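Toxin PAU_02230 (Photorhabdus asymbiotica subsp. asymbiotica ATCC 43949, PDB 6HV6) is a bacterial toxin, also called PaTox, whose modelled part joins a helical region to a domain built on an antiparallel beta-sheet. Local coordinates at residues V204-L218 and K355-D366. The protein carries 1 engineered substitution. Sequence-based numbering, arbitrary orientation.
Sequences VLMGWALQSSQDAKL and KISGRNLNEIID. With EDO (1,2-ethanediol), chain F.
A short helix, 361-365, packs across two consecutive helices, 204-211 and 215-218, and the short turn between them. The axes of 204-211 and 361-365 run nearly at right angles, 91° apart and 10.4 Å at closest approach. I365 is the knob. It sits in a hole made by L205, A209, K217 and L218. Its CD1 reaches A209 CB at 4.2 Å, while CG1 lies by L205 CD1 and L218 CD1. L205 is branched over two neighbours: CD1 meets L361 CD2 at 3.9 Å and CD2 meets I364 CG2. L361 CD1 also rests on W208 CB.

Beside this apolar patch, N362 OD1 takes two hydrogen bonds. W208 NE1 donates at 2.8 Å, almost straight and in the plane of the indole. Q214 NE2 donates from the opposite face of the N362 amide, at 3.1 Å. The Q214 chain is extended beyond CG (chi2 -177°), which carries its amide to N362. The other N-H of Q214 NE2 goes to S212 OG, and S212 OG donates to W208 O. These bonds fix the amide of Q214 and tie the turn to N362. At the outer edge, K217 NZ forms a salt bridge with D366 OD1 (3.4 Å), its hydrogen bond weak, and a second weak hydrogen bond to I365 O; D366 is poorly ordered.

N360 and E363 form a capping box at the start of helix 361-365. I364 packs on helix 235-244, and I365 also touches M221 of helix 215-224. L210, on helix 199-211, packs against strand 289-296 of the six-stranded sheet.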
loop_
_atom_site.group_PDB
_atom_site.type_symbol
_atom_site.label_atom_id
_atom_site.label_comp_id
_atom_site.label_asym_id
_atom_site.label_seq_id
_atom_site.Cartn_x
_atom_site.Cartn_y
_atom_site.Cartn_z
ATOM N N VAL A 204 -6.391 -11.650 -3.645
ATOM C CA VAL A 204 -7.406 -12.575 -4.154
ATOM C C VAL A 204 -7.913 -12.124 -5.515
ATOM O O VAL A 204 -8.053 -12.936 -6.439
ATOM C CB VAL A 204 -8.563 -12.708 -3.146
ATOM C CG1 VAL A 204 -9.733 -13.466 -3.768
ATOM C CG2 VAL A 204 -8.086 -13.406 -1.885
ATOM N N LEU A 205 -8.193 -10.822 -5.668
ATOM C CA LEU A 205 -8.710 -10.318 -6.939
ATOM C C LEU A 205 -7.662 -10.424 -8.045
ATOM O O LEU A 205 -7.982 -10.777 -9.187
ATOM C CB LEU A 205 -9.173 -8.861 -6.768
ATOM C CG LEU A 205 -9.971 -8.226 -7.912
ATOM C CD1 LEU A 205 -11.305 -8.938 -8.081
ATOM C CD2 LEU A 205 -10.181 -6.712 -7.679
ATOM N N MET A 206 -6.406 -10.112 -7.729
ATOM C CA MET A 206 -5.337 -10.219 -8.719
ATOM C C MET A 206 -5.056 -11.674 -9.103
ATOM O O MET A 206 -4.627 -11.951 -10.233
ATOM C CB MET A 206 -4.065 -9.547 -8.181
ATOM C CG MET A 206 -2.914 -9.476 -9.194
ATOM S SD MET A 206 -3.347 -8.552 -10.668
ATOM C CE MET A 206 -3.248 -6.859 -10.043
ATOM N N GLY A 207 -5.267 -12.611 -8.179
ATOM C CA GLY A 207 -5.146 -14.014 -8.539
ATOM C C GLY A 207 -6.096 -14.386 -9.662
ATOM O O GLY A 207 -5.713 -15.073 -10.611
ATOM N N TRP A 208 -7.341 -13.909 -9.590
ATOM C CA TRP A 208 -8.259 -14.166 -10.698
ATOM C C TRP A 208 -7.853 -13.390 -11.947
ATOM O O TRP A 208 -7.911 -13.923 -13.068
ATOM C CB TRP A 208 -9.692 -13.815 -10.312
ATOM C CG TRP A 208 -10.587 -13.944 -11.499
ATOM C CD1 TRP A 208 -11.322 -12.955 -12.083
ATOM C CD2 TRP A 208 -10.790 -15.123 -12.292
ATOM N NE1 TRP A 208 -11.991 -13.452 -13.177
ATOM C CE2 TRP A 208 -11.681 -14.779 -13.327
ATOM C CE3 TRP A 208 -10.311 -16.438 -12.222
ATOM C CZ2 TRP A 208 -12.103 -15.700 -14.284
ATOM C CZ3 TRP A 208 -10.741 -17.359 -13.180
ATOM C CH2 TRP A 208 -11.622 -16.981 -14.192
ATOM N N ALA A 209 -7.460 -12.124 -11.775
ATOM C CA ALA A 209 -6.973 -11.331 -12.899
ATOM C C ALA A 209 -5.844 -12.046 -13.625
ATOM O O ALA A 209 -5.817 -12.102 -14.859
ATOM C CB ALA A 209 -6.486 -9.963 -12.408
ATOM N N LEU A 210 -4.895 -12.600 -12.870
ATOM C CA LEU A 210 -3.758 -13.261 -13.500
ATOM C C LEU A 210 -4.199 -14.501 -14.261
ATOM O O LEU A 210 -3.685 -14.777 -15.351
ATOM C CB LEU A 210 -2.701 -13.615 -12.452
ATOM C CG LEU A 210 -1.753 -12.484 -12.058
ATOM C CD1 LEU A 210 -0.948 -12.899 -10.826
ATOM C CD2 LEU A 210 -0.820 -12.167 -13.220
ATOM N N GLN A 211 -5.152 -15.256 -13.711
ATOM C CA GLN A 211 -5.594 -16.478 -14.372
ATOM C C GLN A 211 -6.488 -16.214 -15.578
ATOM O O GLN A 211 -6.712 -17.128 -16.381
ATOM C CB GLN A 211 -6.312 -17.382 -13.368
ATOM C CG GLN A 211 -5.411 -17.803 -12.191
ATOM C CD GLN A 211 -6.010 -18.935 -11.361
ATOM O OE1 GLN A 211 -7.000 -19.558 -11.754
ATOM N NE2 GLN A 211 -5.404 -19.206 -10.210
ATOM N N SER A 212 -6.989 -14.993 -15.740
ATOM C CA SER A 212 -7.908 -14.670 -16.822
ATOM C C SER A 212 -7.352 -13.595 -17.750
ATOM O O SER A 212 -8.116 -12.980 -18.492
ATOM C CB SER A 212 -9.257 -14.230 -16.258
ATOM O OG SER A 212 -9.083 -13.086 -15.425
ATOM N N SER A 213 -6.038 -13.357 -17.725
ATOM C CA SER A 213 -5.400 -12.383 -18.620
ATOM C C SER A 213 -6.000 -10.993 -18.448
ATOM O O SER A 213 -6.233 -10.277 -19.421
ATOM C CB SER A 213 -5.492 -12.827 -20.087
ATOM O OG SER A 213 -5.072 -14.170 -20.234
ATOM N N GLN A 214 -6.243 -10.602 -17.194
ATOM C CA GLN A 214 -6.761 -9.280 -16.868
ATOM C C GLN A 214 -5.868 -8.542 -15.884
ATOM O O GLN A 214 -6.300 -7.524 -15.327
ATOM C CB GLN A 214 -8.183 -9.385 -16.305
ATOM C CG GLN A 214 -9.213 -9.829 -17.342
ATOM C CD GLN A 214 -10.628 -9.868 -16.788
ATOM O OE1 GLN A 214 -11.454 -9.003 -17.094
ATOM N NE2 GLN A 214 -10.914 -10.873 -15.973
ATOM N N ASP A 215 -4.634 -9.027 -15.668
ATOM C CA ASP A 215 -3.751 -8.444 -14.665
ATOM C C ASP A 215 -3.320 -7.030 -15.033
ATOM O O ASP A 215 -3.204 -6.175 -14.153
ATOM C CB ASP A 215 -2.521 -9.331 -14.437
ATOM C CG ASP A 215 -1.924 -9.892 -15.736
ATOM O OD1 ASP A 215 -2.657 -10.517 -16.530
ATOM O OD2 ASP A 215 -0.708 -9.727 -15.947
ATOM N N ALA A 216 -3.050 -6.766 -16.312
ATOM C CA ALA A 216 -2.674 -5.412 -16.708
ATOM C C ALA A 216 -3.830 -4.440 -16.502
ATOM O O ALA A 216 -3.635 -3.328 -15.996
ATOM C CB ALA A 216 -2.210 -5.395 -18.164
ATOM N N LYS A 217 -5.040 -4.848 -16.879
ATOM C CA LYS A 217 -6.219 -4.023 -16.650
ATOM C C LYS A 217 -6.422 -3.742 -15.162
ATOM O O LYS A 217 -6.635 -2.595 -14.758
ATOM C CB LYS A 217 -7.445 -4.721 -17.241
ATOM C CG LYS A 217 -8.770 -4.033 -16.939
ATOM C CD LYS A 217 -9.915 -4.921 -17.406
ATOM C CE LYS A 217 -10.883 -4.177 -18.314
ATOM N NZ LYS A 217 -11.569 -3.066 -17.599
ATOM N N LEU A 218 -6.361 -4.779 -14.328
ATOM C CA LEU A 218 -6.583 -4.566 -12.900
ATOM C C LEU A 218 -5.488 -3.696 -12.280
ATOM O O LEU A 218 -5.774 -2.871 -11.406
ATOM C CB LEU A 218 -6.685 -5.897 -12.163
ATOM C CG LEU A 218 -6.882 -5.696 -10.654
ATOM C CD1 LEU A 218 -8.179 -4.896 -10.372
ATOM C CD2 LEU A 218 -6.878 -7.018 -9.921
ATOM N N LYS A 355 -20.467 -13.833 -5.273
ATOM C CA LYS A 355 -20.912 -12.468 -5.508
ATOM C C LYS A 355 -20.506 -11.593 -4.334
ATOM O O LYS A 355 -20.780 -11.930 -3.179
ATOM C CB LYS A 355 -22.429 -12.418 -5.715
ATOM C CG LYS A 355 -22.926 -13.357 -6.807
ATOM C CD LYS A 355 -22.513 -12.884 -8.197
ATOM C CE LYS A 355 -23.395 -11.733 -8.670
ATOM N NZ LYS A 355 -23.203 -11.390 -10.113
ATOM N N ILE A 356 -19.853 -10.477 -4.635
ATOM C CA ILE A 356 -19.438 -9.493 -3.645
ATOM C C ILE A 356 -20.312 -8.263 -3.865
ATOM O O ILE A 356 -20.163 -7.554 -4.869
ATOM C CB ILE A 356 -17.937 -9.174 -3.754
ATOM C CG1 ILE A 356 -17.108 -10.252 -3.054
ATOM C CG2 ILE A 356 -17.604 -7.836 -3.144
ATOM C CD1 ILE A 356 -16.933 -11.505 -3.850
ATOM N N SER A 357 -21.252 -8.033 -2.943
ATOM C CA SER A 357 -22.268 -6.985 -3.084
ATOM C C SER A 357 -22.960 -7.071 -4.438
ATOM O O SER A 357 -23.198 -6.061 -5.102
ATOM C CB SER A 357 -21.674 -5.591 -2.879
ATOM O OG SER A 357 -20.899 -5.521 -1.697
ATOM N N GLY A 358 -23.276 -8.293 -4.860
ATOM C CA GLY A 358 -23.953 -8.492 -6.124
ATOM C C GLY A 358 -23.071 -8.470 -7.352
ATOM O O GLY A 358 -23.596 -8.554 -8.468
ATOM N N ARG A 359 -21.754 -8.362 -7.194
ATOM C CA ARG A 359 -20.826 -8.328 -8.317
ATOM C C ARG A 359 -19.876 -9.513 -8.226
ATOM O O ARG A 359 -19.323 -9.785 -7.156
ATOM C CB ARG A 359 -20.030 -7.013 -8.347
ATOM C CG ARG A 359 -20.884 -5.761 -8.587
ATOM C CD ARG A 359 -20.139 -4.676 -9.388
ATOM N NE ARG A 359 -18.979 -4.130 -8.683
ATOM C CZ ARG A 359 -18.162 -3.199 -9.180
ATOM N NH1 ARG A 359 -18.376 -2.707 -10.394
ATOM N NH2 ARG A 359 -17.124 -2.764 -8.465
ATOM N N ASN A 360 -19.691 -10.219 -9.339
ATOM C CA ASN A 360 -18.645 -11.230 -9.418
ATOM C C ASN A 360 -17.287 -10.554 -9.628
ATOM O O ASN A 360 -17.189 -9.342 -9.845
ATOM C CB ASN A 360 -18.939 -12.229 -10.538
ATOM C CG ASN A 360 -19.099 -11.562 -11.897
ATOM O OD1 ASN A 360 -18.243 -10.789 -12.327
ATOM N ND2 ASN A 360 -20.207 -11.855 -12.576
ATOM N N LEU A 361 -16.219 -11.349 -9.555
ATOM C CA LEU A 361 -14.893 -10.749 -9.640
ATOM C C LEU A 361 -14.670 -10.090 -10.995
ATOM O O LEU A 361 -13.958 -9.081 -11.080
ATOM C CB LEU A 361 -13.799 -11.784 -9.363
ATOM C CG LEU A 361 -13.698 -12.428 -7.977
ATOM C CD1 LEU A 361 -12.308 -13.053 -7.779
ATOM C CD2 LEU A 361 -13.999 -11.433 -6.861
ATOM N N ASN A 362 -15.285 -10.621 -12.059
ATOM C CA ASN A 362 -15.129 -10.006 -13.375
ATOM C C ASN A 362 -15.766 -8.623 -13.411
ATOM O O ASN A 362 -15.174 -7.665 -13.927
ATOM C CB ASN A 362 -15.737 -10.901 -14.455
ATOM C CG ASN A 362 -14.766 -11.943 -14.968
ATOM O OD1 ASN A 362 -13.556 -11.846 -14.769
ATOM N ND2 ASN A 362 -15.296 -12.938 -15.662
ATOM N N GLU A 363 -16.977 -8.499 -12.867
ATOM C CA GLU A 363 -17.656 -7.209 -12.858
ATOM C C GLU A 363 -16.922 -6.200 -11.988
ATOM O O GLU A 363 -16.975 -4.996 -12.260
ATOM C CB GLU A 363 -19.097 -7.385 -12.380
ATOM C CG GLU A 363 -19.933 -8.268 -13.295
ATOM C CD GLU A 363 -21.230 -8.721 -12.658
ATOM O OE1 GLU A 363 -21.195 -9.203 -11.508
ATOM O OE2 GLU A 363 -22.288 -8.587 -13.308
ATOM N N ILE A 364 -16.235 -6.669 -10.944
ATOM C CA ILE A 364 -15.417 -5.775 -10.130
ATOM C C ILE A 364 -14.246 -5.238 -10.943
ATOM O O ILE A 364 -13.908 -4.048 -10.863
ATOM C CB ILE A 364 -14.939 -6.493 -8.859
ATOM C CG1 ILE A 364 -16.131 -6.862 -7.969
ATOM C CG2 ILE A 364 -13.936 -5.623 -8.091
ATOM C CD1 ILE A 364 -15.764 -7.770 -6.797
ATOM N N ILE A 365 -13.612 -6.102 -11.740
ATOM C CA ILE A 365 -12.580 -5.665 -12.673
ATOM C C ILE A 365 -13.163 -4.886 -13.850
ATOM O O ILE A 365 -12.412 -4.319 -14.647
ATOM C CB ILE A 365 -11.764 -6.901 -13.118
ATOM C CG1 ILE A 365 -11.073 -7.543 -11.921
ATOM C CG2 ILE A 365 -10.676 -6.557 -14.151
ATOM C CD1 ILE A 365 -10.516 -8.901 -12.235
ATOM N N ASP A 366 -14.482 -4.821 -13.980
ATOM C CA ASP A 366 -15.078 -3.949 -14.989
ATOM C C ASP A 366 -15.895 -2.836 -14.341
ATOM O O ASP A 366 -15.350 -1.974 -13.653
ATOM C CB ASP A 366 -15.953 -4.749 -15.955
ATOM C CG ASP A 366 -15.145 -5.687 -16.826
ATOM O OD1 ASP A 366 -13.919 -5.476 -16.950
ATOM O OD2 ASP A 366 -15.739 -6.630 -17.393
HETATM C C1 EDO F . -3.730 -8.568 -18.681
HETATM O O1 EDO F . -2.465 -8.945 -19.231
HETATM C C2 EDO F . -4.469 -7.599 -19.600
HETATM O O2 EDO F . -5.519 -6.936 -18.879
HETATM O O HOH W 1 -13.956 -9.033 -17.311
#